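Local coordinates for putative cell adhesion protein (Bacteroides eggerthii, PDB 4GPV) that probably serves as a structural subunit of a cell-surface pilus of a human gut bacterium, with a likely part in adhesion, at residues T129-S134 with H248-G253; A157-L162 with A336-Q341. All blocks are in the same frame, centred on the assembly; numbering follows the deposited sequence.

Contact 1. Residues T129-S134 with H248-G253; sequences TNLWMS and HFYTFG
Leu131 sets one methyl, CD2, squarely over a face of the Tyr250 ring, 3.8 Å from the ring centroid and only 7° off the normal, a textbook CH-pi contact. A branched leucine suits this place because a single methyl can sit over the middle of the ring. Its CG lies opposite the carbonyl carbon and beside the backbone N (chi1 -68°), which swings the branch to the tyrosine although the CB itself does not head there. The second touch is aromatic: CZ3 of Trp132 meets CZ of Phe252 at 3.7 Å. The planes are nearly parallel, at 21°, but slid so far apart that the rings barely overlap. Large apolar rings suit a gap this wide, where even the nearest CA atoms, of Leu131 and Tyr250, are 9.1 Å apart.

Beyond this shell, His248 NE2 gives a weak, bent hydrogen bond to Tyr250 OH (3.2 Å). A Tris molecule, probably from the crystallisation liquor, lies near Tyr250. Gln126 accepts from the backbone N of Trp132, and Phe194 brings another ring to its indole.

The contact packs buried side chains of a mixed beta sheet, and of the loops bordering it, on one another. Trp132 and Ser134 pair through their backbones with strand 146-169 at Val156 and Ser154, while Phe249 and Thr251 pair with it at Ile160 and Ala158, so both segments border successive lengths of one strand.

Contact 2. Residues A157-L162 with A336-Q341; sequences AAKIQL and AQWVTQ
Trp338 reaches across to Lys159 and Ala157 and makes every contact that segment 336-341 has with 157-162. The touching residues lie in the region that matches the FimA-like C-terminal family. Just before Trp338, Gln337 turns to Lys297 of strand 297-306. At Trp338 itself CG stands anti to the backbone N (chi1 -169°), which carries the indole over to the other strand. The outer edge of its six-membered ring arrives first: CZ3 lies 3.4 Å from Ala157 O, near the ring plane, and 4.2 Å from Ala157 CB. The small CB of Ala157 lets the indole edge come up close to the backbone at this point. Over one face lies Lys159, whose CB is 3.8 Å from the centroid of the six-membered ring and 3° off its normal. The lysine then runs across the indole, and its CD comes 3.8 Å from CZ2, so the alkyl chain does the covering. A bend at chi3 (104°) directs the end of the chain, and NZ forms salt bridges with Glu43 and Asp41. Glu43 OE1 also accepts from Trp338 NE1, so one carboxylate oxygen serves both residues. Phe155 stacks on the same indole. A leucine in place of Trp338 would probably strip the methylenes of Lys159 of their flat cover and leave Glu43 without its indole donor. Further along, Val339 packs on Thr40, and Thr340 gives its side chain to Leu153 O and its backbone N to Asp26 OD1.

Tryptophan and lysine suit each other here because both are amphipathic: greasy surface meets greasy surface, while the N-H and the ammonium share an acid. The buried positive charge is thus matched by two carboxylates, which is likely to favour the charged form of the lysine.

In the fold
From the N terminus the chain passes 129-134, then 157-162, then 248-253, and at last 336-341. Contact 1 closes a loop of 113 residues and contact 2 one of 173, and since their segments alternate, the two loops cross rather than nest. They meet directly on strand 146-169: Phe249 O to Ile160 N, at 2.8 Å, and Thr251 O to Ala158 N, at 2.9 Å, are probable hydrogen bonds joining a segment of each. Side chains add to this, Leu131 touching Trp338 and Lys159 touching Tyr250. Together the contacts tie the approach to strand 133-138 to strands 146-169, 247-251 and 329-343 of one mixed sheet near the centre of the chain.

Contact 1. Residues T129-S134 with H248-G253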
# COMPACT_ATOMS: atom_id res chain seq x y z
N THR A 129 -6.42 11.20 1.18
CA THR A 129 -5.92 12.56 1.42
C THR A 129 -4.55 12.58 2.13
O THR A 129 -4.09 13.66 2.44
CB THR A 129 -6.94 13.34 2.24
OG1 THR A 129 -7.21 12.63 3.45
CG2 THR A 129 -8.24 13.58 1.47
N ASN A 130 -3.95 11.41 2.42
CA ASN A 130 -2.65 11.35 3.12
C ASN A 130 -1.97 10.06 2.81
O ASN A 130 -2.23 9.04 3.48
CB ASN A 130 -2.81 11.54 4.66
CG ASN A 130 -1.48 11.77 5.35
OD1 ASN A 130 -0.96 12.88 5.32
ND2 ASN A 130 -0.85 10.70 5.86
N LEU A 131 -1.11 10.09 1.80
CA LEU A 131 -0.35 8.91 1.40
C LEU A 131 1.14 9.15 1.67
O LEU A 131 1.68 10.17 1.27
CB LEU A 131 -0.58 8.59 -0.11
CG LEU A 131 -1.99 8.12 -0.44
CD1 LEU A 131 -2.24 8.13 -1.94
CD2 LEU A 131 -2.26 6.74 0.20
N TRP A 132 1.80 8.20 2.34
CA TRP A 132 3.23 8.36 2.61
C TRP A 132 4.00 8.30 1.30
O TRP A 132 3.68 7.47 0.45
CB TRP A 132 3.74 7.24 3.53
CG TRP A 132 3.24 7.29 4.95
CD1 TRP A 132 2.61 8.34 5.56
CD2 TRP A 132 3.39 6.27 5.95
NE1 TRP A 132 2.30 8.00 6.86
CE2 TRP A 132 2.80 6.75 7.13
CE3 TRP A 132 3.96 4.98 5.94
CZ2 TRP A 132 2.75 5.99 8.31
CZ3 TRP A 132 3.89 4.21 7.11
CH2 TRP A 132 3.30 4.72 8.28
N MSE A 133 4.99 9.18 1.14
CA MSE A 133 5.88 9.24 -0.03
C MSE A 133 7.29 9.45 0.44
O MSE A 133 7.50 10.03 1.52
CB MSE A 133 5.49 10.37 -1.00
CG MSE A 133 4.10 10.16 -1.63
SE MSE A 133 3.60 11.70 -2.69
CE MSE A 133 2.63 12.73 -1.40
N SER A 134 8.24 8.94 -0.31
CA SER A 134 9.62 9.13 0.09
C SER A 134 10.51 9.20 -1.14
O SER A 134 10.15 8.75 -2.22
CB SER A 134 10.07 8.04 1.06
OG SER A 134 10.23 6.80 0.37
N HIS A 248 -11.23 0.18 -3.21
CA HIS A 248 -9.80 0.02 -3.31
C HIS A 248 -9.23 -0.07 -1.90
O HIS A 248 -9.88 0.39 -0.95
CB HIS A 248 -9.17 1.19 -4.10
CG HIS A 248 -9.26 2.51 -3.42
ND1 HIS A 248 -10.36 3.32 -3.57
CD2 HIS A 248 -8.38 3.11 -2.57
CE1 HIS A 248 -10.13 4.38 -2.82
NE2 HIS A 248 -8.95 4.30 -2.20
N PHE A 249 -8.06 -0.68 -1.78
CA PHE A 249 -7.31 -0.76 -0.52
C PHE A 249 -5.90 -0.29 -0.76
O PHE A 249 -5.36 -0.48 -1.85
CB PHE A 249 -7.26 -2.21 0.01
CG PHE A 249 -8.58 -2.81 0.45
CD1 PHE A 249 -9.23 -2.33 1.59
CD2 PHE A 249 -9.11 -3.91 -0.20
CE1 PHE A 249 -10.43 -2.90 2.02
CE2 PHE A 249 -10.29 -4.50 0.25
CZ PHE A 249 -10.95 -4.00 1.35
N TYR A 250 -5.30 0.31 0.26
CA TYR A 250 -3.87 0.62 0.24
C TYR A 250 -3.20 -0.45 1.06
O TYR A 250 -3.72 -0.83 2.12
CB TYR A 250 -3.56 2.01 0.86
CG TYR A 250 -4.29 3.11 0.15
CD1 TYR A 250 -3.99 3.44 -1.17
CD2 TYR A 250 -5.29 3.82 0.79
CE1 TYR A 250 -4.69 4.44 -1.84
CE2 TYR A 250 -5.97 4.86 0.15
CZ TYR A 250 -5.68 5.15 -1.17
OH TYR A 250 -6.39 6.14 -1.79
N THR A 251 -2.03 -0.91 0.62
CA THR A 251 -1.34 -1.95 1.40
C THR A 251 0.15 -1.80 1.20
O THR A 251 0.57 -1.03 0.35
CB THR A 251 -1.85 -3.36 0.99
OG1 THR A 251 -1.35 -4.33 1.93
CG2 THR A 251 -1.42 -3.76 -0.43
N PHE A 252 0.94 -2.53 1.95
CA PHE A 252 2.37 -2.45 1.73
C PHE A 252 2.91 -3.67 0.93
O PHE A 252 2.21 -4.68 0.72
CB PHE A 252 3.12 -2.30 3.07
CG PHE A 252 2.89 -0.96 3.74
CD1 PHE A 252 2.81 0.22 2.99
CD2 PHE A 252 2.83 -0.87 5.13
CE1 PHE A 252 2.60 1.46 3.63
CE2 PHE A 252 2.64 0.38 5.76
CZ PHE A 252 2.55 1.53 5.00
N GLY A 253 4.17 -3.56 0.49
CA GLY A 253 4.84 -4.59 -0.29
C GLY A 253 4.76 -5.95 0.34
O GLY A 253 4.82 -6.08 1.55

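Contact 2. Residues A157-L162 with A336-Q341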
# COMPACT_ATOMS: atom_id res chain seq x y z
N ALA A 157 3.25 2.88 -0.28
CA ALA A 157 2.24 1.83 -0.44
C ALA A 157 2.02 1.41 -1.91
O ALA A 157 2.53 2.03 -2.85
CB ALA A 157 0.92 2.31 0.15
N ALA A 158 1.18 0.38 -2.08
CA ALA A 158 0.59 -0.08 -3.32
C ALA A 158 -0.92 0.14 -3.20
O ALA A 158 -1.45 0.23 -2.07
CB ALA A 158 0.90 -1.58 -3.53
N LYS A 159 -1.62 0.17 -4.31
CA LYS A 159 -3.05 0.34 -4.32
C LYS A 159 -3.67 -0.86 -5.04
O LYS A 159 -3.15 -1.29 -6.08
CB LYS A 159 -3.39 1.64 -5.06
CG LYS A 159 -4.87 1.98 -5.10
CD LYS A 159 -5.06 3.40 -5.67
CE LYS A 159 -5.55 3.46 -7.07
NZ LYS A 159 -5.69 4.87 -7.54
N ILE A 160 -4.77 -1.40 -4.48
CA ILE A 160 -5.48 -2.54 -5.10
C ILE A 160 -6.92 -2.11 -5.34
O ILE A 160 -7.59 -1.76 -4.38
CB ILE A 160 -5.39 -3.81 -4.21
CG1 ILE A 160 -3.92 -4.25 -4.00
CG2 ILE A 160 -6.23 -4.97 -4.84
CD1 ILE A 160 -3.76 -5.29 -2.88
N GLN A 161 -7.40 -2.17 -6.60
CA GLN A 161 -8.79 -1.82 -6.93
C GLN A 161 -9.53 -3.07 -7.34
O GLN A 161 -8.96 -3.91 -8.02
CB GLN A 161 -8.83 -0.82 -8.12
CG GLN A 161 -8.48 0.60 -7.70
CD GLN A 161 -8.36 1.50 -8.90
OE1 GLN A 161 -7.37 1.47 -9.64
NE2 GLN A 161 -9.37 2.32 -9.12
N LEU A 162 -10.83 -3.15 -6.99
CA LEU A 162 -11.65 -4.30 -7.35
C LEU A 162 -12.80 -3.90 -8.25
O LEU A 162 -13.55 -2.97 -7.93
CB LEU A 162 -12.19 -4.98 -6.06
CG LEU A 162 -13.19 -6.10 -6.25
CD1 LEU A 162 -12.57 -7.29 -7.01
CD2 LEU A 162 -13.78 -6.55 -4.91
N ALA A 336 -0.12 -1.51 -12.87
CA ALA A 336 0.34 -0.29 -13.51
C ALA A 336 1.26 0.44 -12.56
O ALA A 336 1.22 0.21 -11.33
CB ALA A 336 -0.84 0.60 -13.90
N GLN A 337 2.14 1.28 -13.10
CA GLN A 337 2.97 2.10 -12.24
C GLN A 337 2.05 3.09 -11.54
O GLN A 337 1.21 3.71 -12.21
CB GLN A 337 4.04 2.86 -13.06
CG GLN A 337 5.08 1.94 -13.71
CD GLN A 337 5.97 1.14 -12.77
OE1 GLN A 337 6.42 0.05 -13.11
NE2 GLN A 337 6.28 1.66 -11.59
N TRP A 338 2.15 3.20 -10.21
CA TRP A 338 1.35 4.16 -9.45
C TRP A 338 2.22 5.40 -9.28
O TRP A 338 3.20 5.37 -8.56
CB TRP A 338 0.91 3.55 -8.10
CG TRP A 338 -0.13 4.35 -7.36
CD1 TRP A 338 -1.08 5.17 -7.90
CD2 TRP A 338 -0.42 4.24 -5.96
NE1 TRP A 338 -1.87 5.69 -6.89
CE2 TRP A 338 -1.51 5.11 -5.70
CE3 TRP A 338 0.18 3.57 -4.88
CZ2 TRP A 338 -2.02 5.30 -4.41
CZ3 TRP A 338 -0.32 3.77 -3.60
CH2 TRP A 338 -1.43 4.60 -3.38
N VAL A 339 1.96 6.42 -10.11
CA VAL A 339 2.81 7.60 -10.20
C VAL A 339 2.27 8.72 -9.31
O VAL A 339 1.08 9.04 -9.32
CB VAL A 339 2.86 8.02 -11.70
CG1 VAL A 339 3.48 9.41 -11.90
CG2 VAL A 339 3.59 6.98 -12.53
N THR A 340 3.19 9.33 -8.55
CA THR A 340 2.86 10.46 -7.70
C THR A 340 2.81 11.71 -8.58
O THR A 340 3.69 11.91 -9.43
CB THR A 340 3.93 10.68 -6.61
OG1 THR A 340 5.17 10.93 -7.26
CG2 THR A 340 4.09 9.49 -5.68
N GLN A 341 1.84 12.57 -8.32
CA GLN A 341 1.82 13.89 -8.95
C GLN A 341 1.63 14.85 -7.76
O GLN A 341 0.50 15.23 -7.46
CB GLN A 341 0.73 13.97 -10.05
CG GLN A 341 0.99 15.09 -11.05
CD GLN A 341 0.44 14.76 -12.43
OE1 GLN A 341 -0.77 14.60 -12.63
NE2 GLN A 341 1.32 14.65 -13.41